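Local coordinates for protein Phikz039 (Pseudomonas phage phikz, PDB 3ZBQ) that is a phage member of the tubulin and FtsZ superfamily and holds guanosine-5'-diphosphate where its parallel strands run into loops and helices, at residues H167-G172 with S176-N181; G133-D138 with K290-R295; I182-N187 with V226-Q231. All blocks are in the same frame, centred on the assembly; numbering follows the deposited sequence.

Contact 1 lies in the nucleotide pocket of a tubulin-like fold, while contacts 2 and 3 join the nucleotide-binding part to the C-terminal helix 284-304 and to strand 222-227. Contact 1 is the most buried, and its two asparagines, Asn169 and Asn179, bond guanosine-5'-diphosphate. Contact 2, partly buried, sets helix 284-304 against the loop after strand 127-133 through a tyrosine, two arginines and a water. Contact 3 is apolar beside the sheet and looser where Glu184 and Phe228 reach the surface. Contacts 1 and 3 share helix 175-192, with His167 packing on Ile182. Backbone bonds from Gly133 to His167 and Asn169 tie contact 1 to contact 2, whereas contacts 2 and 3 do not touch.

Contact 1 of 3, residues H167-G172 with S176-N181; sequences HENVEG and SMVNQN. With GDP (guanosine-5'-diphosphate), chain B.
Val178 packs against Asn169 and the backbone of Glu168 where the loop after strand 163-168 leads into helix 175-192, the core helix that in tubulin and FtsZ joins the nucleotide domain to the C-terminal one. This is the tight part. The valine CG2 lies 3.7 Å from Glu168 O, and the side chain crosses that of Asn169 at about a right angle. CG1, anti to the backbone N (chi1 175°), reaches His167 CB and comes within 3.6 Å of GDP N2. The nucleotide closes the same corner. Asn169 reads the base with both ends of its amide: OD1 accepts from GDP N2 at 2.9 Å, while ND2 gives a nearly straight bond to GDP N3 (169°) and a more bent one to the ribose O2'. From the helix, OD1 of Asn179 accepts from GDP N1 at 2.6 Å and, weakly, from GDP N2, so two asparagine oxygens share one amino group, as a pair of asparagines does for the guanine of tubulin. A base edge recognised jointly by a loop and a helix is well illustrated here. The other end is looser and nearer solvent. His167, whose NE2 is hydrogen-bonded to Asn165, meets exposed Asn181 at its ring edge, the amide turned 60° from the ring, and Asn181 OD1 stands 3.0 Å from His167 CE1.

Contact 2 of 3, residues G133-D138 with K290-R295; sequences GSYDSD and KRLEER
Tyr135 offers a ring face to one arginine and its hydroxyl to another, both from helix 284-304, which follows the last strand of this tubulin-like fold and lies along the nucleotide domain. With its CG between the backbone N and the carbonyl carbon (chi1 39°), the Tyr135 side chain points at the helix. Arg295 comes over the face: its CG makes a CH-pi contact 4.2 Å from the centroid of the Tyr135 ring. Bends at chi2 and chi3 then lay the guanidinium face over the CD1-CE1 side of the ring, its plane 33° from the ring's, with Tyr135 CE1 over its centre and Arg295 NE 3.6 Å from Tyr135 CD1. Arg291 stands almost perpendicular, its plane 88° from the ring, and meets the phenol with an edge; its NH2 donates to Tyr135 OH at 2.7 Å, close to the guanidinium plane. Arg295 CD covers a face of the Arg291 guanidinium. Leu292 adds an apolar touch, its CD2 4.3 Å from Tyr135 CD2, and Leu141 of helix 138-158 touches Tyr135, Leu292 and Arg295. A water accepts from Arg295 NE at 2.8 Å and donates to Tyr135 O at 3.0 Å. Tyr135 OH is also hydrogen-bonded to Glu168, which forms a long, weak ion pair with Arg291. One hydroxyl thus stands between a cation and an anion, which probably polarises the phenol and favours a charged Glu168.

Contact 3 of 3, residues I182-N187 with V226-Q231; sequences ILEVLN and VCFDRQ
Glu184 and Val185 bring the core helix of the tubulin fold, 175-192, up against Val226 and Phe228, where strand 222-227 ends. Followed in order, the turn of helix opens with Ile182 and Leu183, whose side chains serve other neighbours: Ile182 packs on His167 and on strand 127-133, and Leu183 on Phe23 of helix 13-23. Glu184 is the first to engage. Its backbone O lies near the plane of the Phe228 ring and faces its edge, 4.1 Å from Phe228 CZ. The side chain, bent at chi2, carries OE1 to 4.1 Å from Phe228 CE2, the carboxylate turned 59° from the ring. Both residues are exposed and touch lightly. Val185 is the buried member: both its methyls face Val226 CG2, Val185 CG1 at 3.9 Å and Val185 CG2 at 4.1 Å, while Asn165 and His167 of strand 163-168, the neighbour of strand 222-227 in the sheet, pack beside it. Leu186 then turns its side chain back to helix 13-23, so successive residues meet different neighbours, as expected of a helix that packs on a sheet and beside another helix. On the strand side, Asp229 begins helix 230-234 as its N-cap, OD1 bonded to Glu232 N. Val226 holds its CG1 anti to the backbone N (chi1 180°), which leaves CG2 as the methyl that meets Val185, and Val226 CB comes within 4.2 Å of Val185 CG2.

Contact 1 of 3, residues H167-G172 with S176-N181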
loop_
_atom_site.group_PDB
_atom_site.type_symbol
_atom_site.label_atom_id
_atom_site.label_comp_id
_atom_site.label_asym_id
_atom_site.label_seq_id
_atom_site.Cartn_x
_atom_site.Cartn_y
_atom_site.Cartn_z
ATOM N N HIS A 167 -2.580 2.950 -6.707
ATOM C CA HIS A 167 -3.765 3.675 -7.112
ATOM C C HIS A 167 -3.511 5.129 -6.817
ATOM O O HIS A 167 -3.029 5.465 -5.754
ATOM C CB HIS A 167 -4.982 3.196 -6.319
ATOM C CG HIS A 167 -5.272 1.743 -6.522
ATOM N ND1 HIS A 167 -6.269 1.299 -7.357
ATOM C CD2 HIS A 167 -4.663 0.636 -6.032
ATOM C CE1 HIS A 167 -6.265 -0.026 -7.380
ATOM N NE2 HIS A 167 -5.301 -0.451 -6.581
ATOM N N GLU A 168 -3.832 5.984 -7.767
ATOM C CA GLU A 168 -3.627 7.410 -7.558
ATOM C C GLU A 168 -4.937 8.114 -7.302
ATOM O O GLU A 168 -5.908 7.910 -8.038
ATOM C CB GLU A 168 -2.967 7.988 -8.795
ATOM C CG GLU A 168 -2.510 9.411 -8.630
ATOM C CD GLU A 168 -1.618 9.811 -9.767
ATOM O OE1 GLU A 168 -0.513 9.231 -9.884
ATOM O OE2 GLU A 168 -2.034 10.685 -10.545
ATOM N N ASN A 169 -4.974 8.943 -6.256
ATOM C CA ASN A 169 -6.082 9.865 -6.072
ATOM C C ASN A 169 -5.851 11.015 -7.040
ATOM O O ASN A 169 -5.255 12.036 -6.681
ATOM C CB ASN A 169 -6.134 10.400 -4.633
ATOM C CG ASN A 169 -6.905 9.485 -3.682
ATOM O OD1 ASN A 169 -7.546 8.519 -4.102
ATOM N ND2 ASN A 169 -6.864 9.809 -2.386
ATOM N N VAL A 170 -6.285 10.824 -8.282
ATOM C CA VAL A 170 -6.145 11.858 -9.293
ATOM C C VAL A 170 -6.959 13.062 -8.853
ATOM O O VAL A 170 -8.153 12.954 -8.568
ATOM C CB VAL A 170 -6.591 11.378 -10.681
ATOM C CG1 VAL A 170 -6.403 12.484 -11.696
ATOM C CG2 VAL A 170 -5.758 10.164 -11.106
ATOM N N GLU A 171 -6.285 14.200 -8.751
ATOM C CA GLU A 171 -6.923 15.440 -8.355
ATOM C C GLU A 171 -8.196 15.657 -9.173
ATOM O O GLU A 171 -8.149 15.688 -10.407
ATOM C CB GLU A 171 -5.935 16.581 -8.578
ATOM C CG GLU A 171 -6.359 17.924 -8.072
ATOM C CD GLU A 171 -5.323 18.989 -8.397
ATOM O OE1 GLU A 171 -4.782 18.979 -9.531
ATOM O OE2 GLU A 171 -5.056 19.844 -7.522
ATOM N N GLY A 172 -9.335 15.758 -8.486
ATOM C CA GLY A 172 -10.610 15.965 -9.158
ATOM C C GLY A 172 -11.498 14.737 -9.271
ATOM O O GLY A 172 -12.716 14.859 -9.436
ATOM N N SER A 176 -14.365 7.712 -4.215
ATOM C CA SER A 176 -15.254 6.552 -4.299
ATOM C C SER A 176 -14.912 5.637 -5.485
ATOM O O SER A 176 -15.077 4.408 -5.406
ATOM C CB SER A 176 -16.721 7.001 -4.366
ATOM O OG SER A 176 -16.983 7.748 -5.542
ATOM N N MET A 177 -14.415 6.222 -6.575
ATOM C CA MET A 177 -14.025 5.428 -7.746
ATOM C C MET A 177 -12.718 4.677 -7.523
ATOM O O MET A 177 -12.553 3.540 -7.988
ATOM C CB MET A 177 -13.901 6.307 -8.992
ATOM C CG MET A 177 -15.227 6.847 -9.508
ATOM S SD MET A 177 -15.012 8.250 -10.628
ATOM C CE MET A 177 -13.980 7.556 -11.908
ATOM N N VAL A 178 -11.778 5.326 -6.844
ATOM C CA VAL A 178 -10.542 4.679 -6.436
ATOM C C VAL A 178 -10.840 3.553 -5.445
ATOM O O VAL A 178 -10.280 2.468 -5.550
ATOM C CB VAL A 178 -9.542 5.698 -5.838
ATOM C CG1 VAL A 178 -8.291 4.992 -5.310
ATOM C CG2 VAL A 178 -9.165 6.723 -6.891
ATOM N N ASN A 179 -11.751 3.793 -4.507
ATOM C CA ASN A 179 -12.104 2.764 -3.532
ATOM C C ASN A 179 -12.682 1.530 -4.197
ATOM O O ASN A 179 -12.362 0.399 -3.828
ATOM C CB ASN A 179 -13.090 3.308 -2.500
ATOM C CG ASN A 179 -12.498 4.406 -1.672
ATOM O OD1 ASN A 179 -11.291 4.618 -1.698
ATOM N ND2 ASN A 179 -13.338 5.116 -0.926
ATOM N N GLN A 180 -13.545 1.750 -5.183
ATOM C CA GLN A 180 -14.145 0.630 -5.900
ATOM C C GLN A 180 -13.094 -0.193 -6.646
ATOM O O GLN A 180 -13.145 -1.433 -6.639
ATOM C CB GLN A 180 -15.236 1.126 -6.856
ATOM C CG GLN A 180 -15.891 0.014 -7.682
ATOM C CD GLN A 180 -16.547 -1.068 -6.826
ATOM O OE1 GLN A 180 -16.469 -2.258 -7.144
ATOM N NE2 GLN A 180 -17.195 -0.660 -5.745
ATOM N N ASN A 181 -12.140 0.479 -7.287
ATOM C CA ASN A 181 -11.062 -0.250 -7.947
ATOM C C ASN A 181 -10.242 -1.051 -6.942
ATOM O O ASN A 181 -9.870 -2.195 -7.194
ATOM C CB ASN A 181 -10.158 0.659 -8.787
ATOM C CG ASN A 181 -9.336 -0.134 -9.819
ATOM O OD1 ASN A 181 -8.109 -0.245 -9.720
ATOM N ND2 ASN A 181 -10.026 -0.704 -10.802
HETATM P PB GDP B . -3.384 8.335 7.835
HETATM O O1B GDP B . -4.490 7.984 8.798
HETATM O O2B GDP B . -2.782 7.078 7.240
HETATM O O3B GDP B . -2.313 9.172 8.491
HETATM O O3A GDP B . -3.942 9.216 6.611
HETATM P PA GDP B . -5.290 8.940 5.780
HETATM O O1A GDP B . -6.577 9.002 6.568
HETATM O O2A GDP B . -5.173 7.634 5.023
HETATM O "O5'" GDP B . -5.279 10.155 4.746
HETATM C "C5'" GDP B . -4.160 10.401 3.904
HETATM C "C4'" GDP B . -4.652 10.611 2.473
HETATM O "O4'" GDP B . -5.168 9.381 1.964
HETATM C "C3'" GDP B . -5.802 11.593 2.353
HETATM O "O3'" GDP B . -5.299 12.931 2.214
HETATM C "C2'" GDP B . -6.517 11.118 1.111
HETATM O "O2'" GDP B . -5.844 11.620 -0.046
HETATM C "C1'" GDP B . -6.265 9.628 1.085
HETATM N N9 GDP B . -7.412 8.855 1.609
HETATM C C8 GDP B . -7.836 8.751 2.883
HETATM N N7 GDP B . -8.910 7.929 2.969
HETATM C C5 GDP B . -9.178 7.475 1.728
HETATM C C6 GDP B . -10.170 6.576 1.096
HETATM O O6 GDP B . -11.053 5.997 1.780
HETATM N N1 GDP B . -10.073 6.388 -0.233
HETATM C C2 GDP B . -9.132 6.990 -0.991
HETATM N N2 GDP B . -9.097 6.772 -2.330
HETATM N N3 GDP B . -8.199 7.820 -0.480
HETATM C C4 GDP B . -8.181 8.091 0.843
#

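Contact 2 of 3, residues G133-D138 with K290-R295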
loop_
_atom_site.group_PDB
_atom_site.type_symbol
_atom_site.label_atom_id
_atom_site.label_comp_id
_atom_site.label_asym_id
_atom_site.label_seq_id
_atom_site.Cartn_x
_atom_site.Cartn_y
_atom_site.Cartn_z
ATOM N N GLY A 133 -1.683 6.921 -3.833
ATOM C CA GLY A 133 -0.862 8.119 -3.943
ATOM C C GLY A 133 -1.720 9.374 -3.936
ATOM O O GLY A 133 -2.821 9.381 -4.494
ATOM N N SER A 134 -1.237 10.437 -3.297
ATOM C CA SER A 134 -1.972 11.705 -3.297
ATOM C C SER A 134 -1.015 12.884 -3.230
ATOM O O SER A 134 0.159 12.736 -2.873
ATOM C CB SER A 134 -3.007 11.762 -2.162
ATOM O OG SER A 134 -2.397 11.776 -0.877
ATOM N N TYR A 135 -1.516 14.067 -3.572
ATOM C CA TYR A 135 -0.655 15.230 -3.660
ATOM C C TYR A 135 -1.482 16.496 -3.599
ATOM O O TYR A 135 -1.174 17.460 -4.303
ATOM C CB TYR A 135 0.150 15.208 -4.959
ATOM C CG TYR A 135 -0.635 14.711 -6.139
ATOM C CD1 TYR A 135 -1.471 15.555 -6.857
ATOM C CD2 TYR A 135 -0.532 13.384 -6.544
ATOM C CE1 TYR A 135 -2.191 15.088 -7.945
ATOM C CE2 TYR A 135 -1.245 12.912 -7.619
ATOM C CZ TYR A 135 -2.072 13.758 -8.314
ATOM O OH TYR A 135 -2.766 13.259 -9.396
ATOM N N ASP A 136 -2.521 16.486 -2.761
ATOM C CA ASP A 136 -3.430 17.639 -2.653
ATOM C C ASP A 136 -2.833 18.817 -1.895
ATOM O O ASP A 136 -3.453 19.881 -1.808
ATOM C CB ASP A 136 -4.800 17.240 -2.063
ATOM C CG ASP A 136 -4.731 16.853 -0.587
ATOM O OD1 ASP A 136 -3.649 16.451 -0.116
ATOM O OD2 ASP A 136 -5.772 16.945 0.111
ATOM N N SER A 137 -1.630 18.647 -1.357
ATOM C CA SER A 137 -0.916 19.761 -0.736
ATOM C C SER A 137 0.566 19.449 -0.706
ATOM O O SER A 137 0.979 18.323 -1.004
ATOM C CB SER A 137 -1.410 20.022 0.692
ATOM O OG SER A 137 -1.001 18.988 1.566
ATOM N N ASP A 138 1.368 20.441 -0.338
ATOM C CA ASP A 138 2.806 20.237 -0.211
ATOM C C ASP A 138 3.143 19.078 0.727
ATOM O O ASP A 138 3.960 18.209 0.392
ATOM C CB ASP A 138 3.499 21.515 0.265
ATOM C CG ASP A 138 4.990 21.324 0.458
ATOM O OD1 ASP A 138 5.663 20.867 -0.486
ATOM O OD2 ASP A 138 5.496 21.619 1.562
ATOM N N LYS A 290 8.123 9.688 -11.735
ATOM C CA LYS A 290 8.044 10.817 -12.666
ATOM C C LYS A 290 6.845 11.722 -12.358
ATOM O O LYS A 290 6.950 12.953 -12.385
ATOM C CB LYS A 290 7.986 10.280 -14.108
ATOM C CG LYS A 290 7.949 11.358 -15.188
ATOM C CD LYS A 290 9.176 12.265 -15.117
ATOM C CE LYS A 290 9.136 13.324 -16.215
ATOM N NZ LYS A 290 10.209 14.332 -16.039
ATOM N N ARG A 291 5.707 11.110 -12.048
ATOM C CA ARG A 291 4.489 11.856 -11.742
ATOM C C ARG A 291 4.645 12.708 -10.486
ATOM O O ARG A 291 4.207 13.867 -10.442
ATOM C CB ARG A 291 3.315 10.886 -11.574
ATOM C CG ARG A 291 2.023 11.509 -11.052
ATOM C CD ARG A 291 1.438 12.535 -12.005
ATOM N NE ARG A 291 0.116 12.989 -11.563
ATOM C CZ ARG A 291 -0.510 14.058 -12.047
ATOM N NH1 ARG A 291 0.055 14.791 -12.998
ATOM N NH2 ARG A 291 -1.704 14.393 -11.588
ATOM N N LEU A 292 5.264 12.140 -9.457
ATOM C CA LEU A 292 5.445 12.873 -8.209
ATOM C C LEU A 292 6.515 13.946 -8.375
ATOM O O LEU A 292 6.415 15.034 -7.796
ATOM C CB LEU A 292 5.797 11.921 -7.056
ATOM C CG LEU A 292 4.738 10.871 -6.714
ATOM C CD1 LEU A 292 5.168 10.017 -5.533
ATOM C CD2 LEU A 292 3.394 11.525 -6.441
ATOM N N GLU A 293 7.535 13.642 -9.171
ATOM C CA GLU A 293 8.588 14.613 -9.459
ATOM C C GLU A 293 8.003 15.860 -10.117
ATOM O O GLU A 293 8.316 16.991 -9.724
ATOM C CB GLU A 293 9.660 13.987 -10.352
ATOM C CG GLU A 293 10.848 14.893 -10.663
ATOM C CD GLU A 293 11.936 14.158 -11.435
ATOM O OE1 GLU A 293 11.831 14.073 -12.678
ATOM O OE2 GLU A 293 12.887 13.657 -10.794
ATOM N N GLU A 294 7.133 15.651 -11.099
ATOM C CA GLU A 294 6.486 16.766 -11.790
ATOM C C GLU A 294 5.609 17.573 -10.845
ATOM O O GLU A 294 5.607 18.806 -10.904
ATOM C CB GLU A 294 5.654 16.263 -12.975
ATOM C CG GLU A 294 6.492 15.723 -14.123
ATOM C CD GLU A 294 5.693 14.841 -15.065
ATOM O OE1 GLU A 294 4.536 14.498 -14.725
ATOM O OE2 GLU A 294 6.222 14.492 -16.146
ATOM N N ARG A 295 4.857 16.896 -9.976
ATOM C CA ARG A 295 4.046 17.630 -8.996
ATOM C C ARG A 295 4.955 18.418 -8.061
ATOM O O ARG A 295 4.641 19.545 -7.683
ATOM C CB ARG A 295 3.155 16.696 -8.164
ATOM C CG ARG A 295 2.182 15.825 -8.954
ATOM C CD ARG A 295 1.227 16.634 -9.812
ATOM N NE ARG A 295 0.493 17.627 -9.033
ATOM C CZ ARG A 295 -0.631 18.211 -9.438
ATOM N NH1 ARG A 295 -1.159 17.884 -10.612
ATOM N NH2 ARG A 295 -1.233 19.108 -8.666
HETATM O O HOH W 1 0.712 18.563 -6.353
#

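Contact 3 of 3, residues I182-N187 with V226-Q231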
loop_
_atom_site.group_PDB
_atom_site.type_symbol
_atom_site.label_atom_id
_atom_site.label_comp_id
_atom_site.label_asym_id
_atom_site.label_seq_id
_atom_site.Cartn_x
_atom_site.Cartn_y
_atom_site.Cartn_z
ATOM N N ILE A 182 -9.995 -0.461 -5.782
ATOM C CA ILE A 182 -9.261 -1.159 -4.735
ATOM C C ILE A 182 -10.000 -2.404 -4.233
ATOM O O ILE A 182 -9.389 -3.451 -4.026
ATOM C CB ILE A 182 -8.918 -0.196 -3.576
ATOM C CG1 ILE A 182 -7.793 0.756 -4.020
ATOM C CG2 ILE A 182 -8.521 -0.989 -2.333
ATOM C CD1 ILE A 182 -7.487 1.877 -3.033
ATOM N N LEU A 183 -11.315 -2.304 -4.049
ATOM C CA LEU A 183 -12.103 -3.459 -3.603
ATOM C C LEU A 183 -12.029 -4.584 -4.630
ATOM O O LEU A 183 -11.900 -5.773 -4.280
ATOM C CB LEU A 183 -13.557 -3.057 -3.373
ATOM C CG LEU A 183 -13.734 -1.994 -2.294
ATOM C CD1 LEU A 183 -15.181 -1.550 -2.235
ATOM C CD2 LEU A 183 -13.275 -2.512 -0.933
ATOM N N GLU A 184 -12.104 -4.206 -5.904
ATOM C CA GLU A 184 -11.970 -5.186 -6.976
ATOM C C GLU A 184 -10.635 -5.916 -6.869
ATOM O O GLU A 184 -10.563 -7.129 -7.077
ATOM C CB GLU A 184 -12.096 -4.506 -8.345
ATOM C CG GLU A 184 -13.488 -3.989 -8.649
ATOM C CD GLU A 184 -14.046 -4.554 -9.936
ATOM O OE1 GLU A 184 -13.278 -4.652 -10.923
ATOM O OE2 GLU A 184 -15.248 -4.908 -9.952
ATOM N N VAL A 185 -9.575 -5.183 -6.544
ATOM C CA VAL A 185 -8.250 -5.782 -6.404
ATOM C C VAL A 185 -8.178 -6.710 -5.189
ATOM O O VAL A 185 -7.682 -7.828 -5.290
ATOM C CB VAL A 185 -7.143 -4.703 -6.333
ATOM C CG1 VAL A 185 -5.831 -5.296 -5.837
ATOM C CG2 VAL A 185 -6.960 -4.032 -7.699
ATOM N N LEU A 186 -8.681 -6.244 -4.046
ATOM C CA LEU A 186 -8.671 -7.050 -2.820
ATOM C C LEU A 186 -9.465 -8.340 -3.018
ATOM O O LEU A 186 -9.020 -9.439 -2.639
ATOM C CB LEU A 186 -9.223 -6.235 -1.643
ATOM C CG LEU A 186 -8.336 -5.086 -1.180
ATOM C CD1 LEU A 186 -9.043 -4.252 -0.113
ATOM C CD2 LEU A 186 -7.015 -5.625 -0.654
ATOM N N ASN A 187 -10.627 -8.224 -3.649
ATOM C CA ASN A 187 -11.404 -9.411 -3.970
ATOM C C ASN A 187 -10.629 -10.379 -4.851
ATOM O O ASN A 187 -10.639 -11.590 -4.618
ATOM C CB ASN A 187 -12.715 -9.036 -4.653
ATOM C CG ASN A 187 -13.570 -10.244 -4.945
ATOM O OD1 ASN A 187 -13.923 -10.511 -6.098
ATOM N ND2 ASN A 187 -13.892 -11.005 -3.899
ATOM N N VAL A 226 -3.286 -5.968 -11.481
ATOM C CA VAL A 226 -4.361 -6.950 -11.525
ATOM C C VAL A 226 -5.154 -6.762 -12.812
ATOM O O VAL A 226 -5.775 -5.720 -13.016
ATOM C CB VAL A 226 -5.285 -6.850 -10.298
ATOM C CG1 VAL A 226 -6.405 -7.892 -10.388
ATOM C CG2 VAL A 226 -4.488 -7.053 -9.015
ATOM N N CYS A 227 -5.105 -7.769 -13.682
ATOM C CA CYS A 227 -5.687 -7.662 -15.022
ATOM C C CYS A 227 -6.839 -8.644 -15.178
ATOM O O CYS A 227 -6.708 -9.812 -14.816
ATOM C CB CYS A 227 -4.622 -7.954 -16.089
ATOM S SG CYS A 227 -3.109 -6.963 -15.925
ATOM N N PHE A 228 -7.956 -8.184 -15.738
ATOM C CA PHE A 228 -9.163 -9.016 -15.788
ATOM C C PHE A 228 -9.452 -9.661 -17.146
ATOM O O PHE A 228 -10.474 -10.339 -17.315
ATOM C CB PHE A 228 -10.368 -8.248 -15.258
ATOM C CG PHE A 228 -10.230 -7.862 -13.818
ATOM C CD1 PHE A 228 -10.472 -8.791 -12.814
ATOM C CD2 PHE A 228 -9.813 -6.586 -13.466
ATOM C CE1 PHE A 228 -10.327 -8.446 -11.483
ATOM C CE2 PHE A 228 -9.661 -6.236 -12.136
ATOM C CZ PHE A 228 -9.929 -7.162 -11.143
ATOM N N ASP A 229 -8.536 -9.475 -18.092
ATOM C CA ASP A 229 -8.551 -10.242 -19.341
ATOM C C ASP A 229 -7.145 -10.376 -19.944
ATOM O O ASP A 229 -6.184 -9.794 -19.428
ATOM C CB ASP A 229 -9.544 -9.653 -20.354
ATOM C CG ASP A 229 -9.215 -8.224 -20.754
ATOM O OD1 ASP A 229 -8.040 -7.814 -20.691
ATOM O OD2 ASP A 229 -10.148 -7.500 -21.156
ATOM N N ARG A 230 -7.029 -11.138 -21.032
ATOM C CA ARG A 230 -5.729 -11.388 -21.648
ATOM C C ARG A 230 -5.084 -10.093 -22.106
ATOM O O ARG A 230 -3.884 -9.869 -21.908
ATOM C CB ARG A 230 -5.869 -12.339 -22.847
ATOM C CG ARG A 230 -4.534 -12.850 -23.389
ATOM C CD ARG A 230 -4.690 -13.536 -24.758
ATOM N NE ARG A 230 -4.995 -12.571 -25.819
ATOM C CZ ARG A 230 -6.188 -12.425 -26.396
ATOM N NH1 ARG A 230 -7.214 -13.189 -26.035
ATOM N NH2 ARG A 230 -6.356 -11.509 -27.344
ATOM N N GLN A 231 -5.896 -9.239 -22.716
ATOM C CA GLN A 231 -5.411 -8.010 -23.317
ATOM C C GLN A 231 -4.830 -7.017 -22.302
ATOM O O GLN A 231 -3.869 -6.307 -22.606
ATOM C CB GLN A 231 -6.521 -7.366 -24.157
ATOM C CG GLN A 231 -7.048 -8.272 -25.283
ATOM C CD GLN A 231 -8.203 -9.192 -24.861
ATOM O OE1 GLN A 231 -8.409 -9.461 -23.676
ATOM N NE2 GLN A 231 -8.959 -9.675 -25.844
#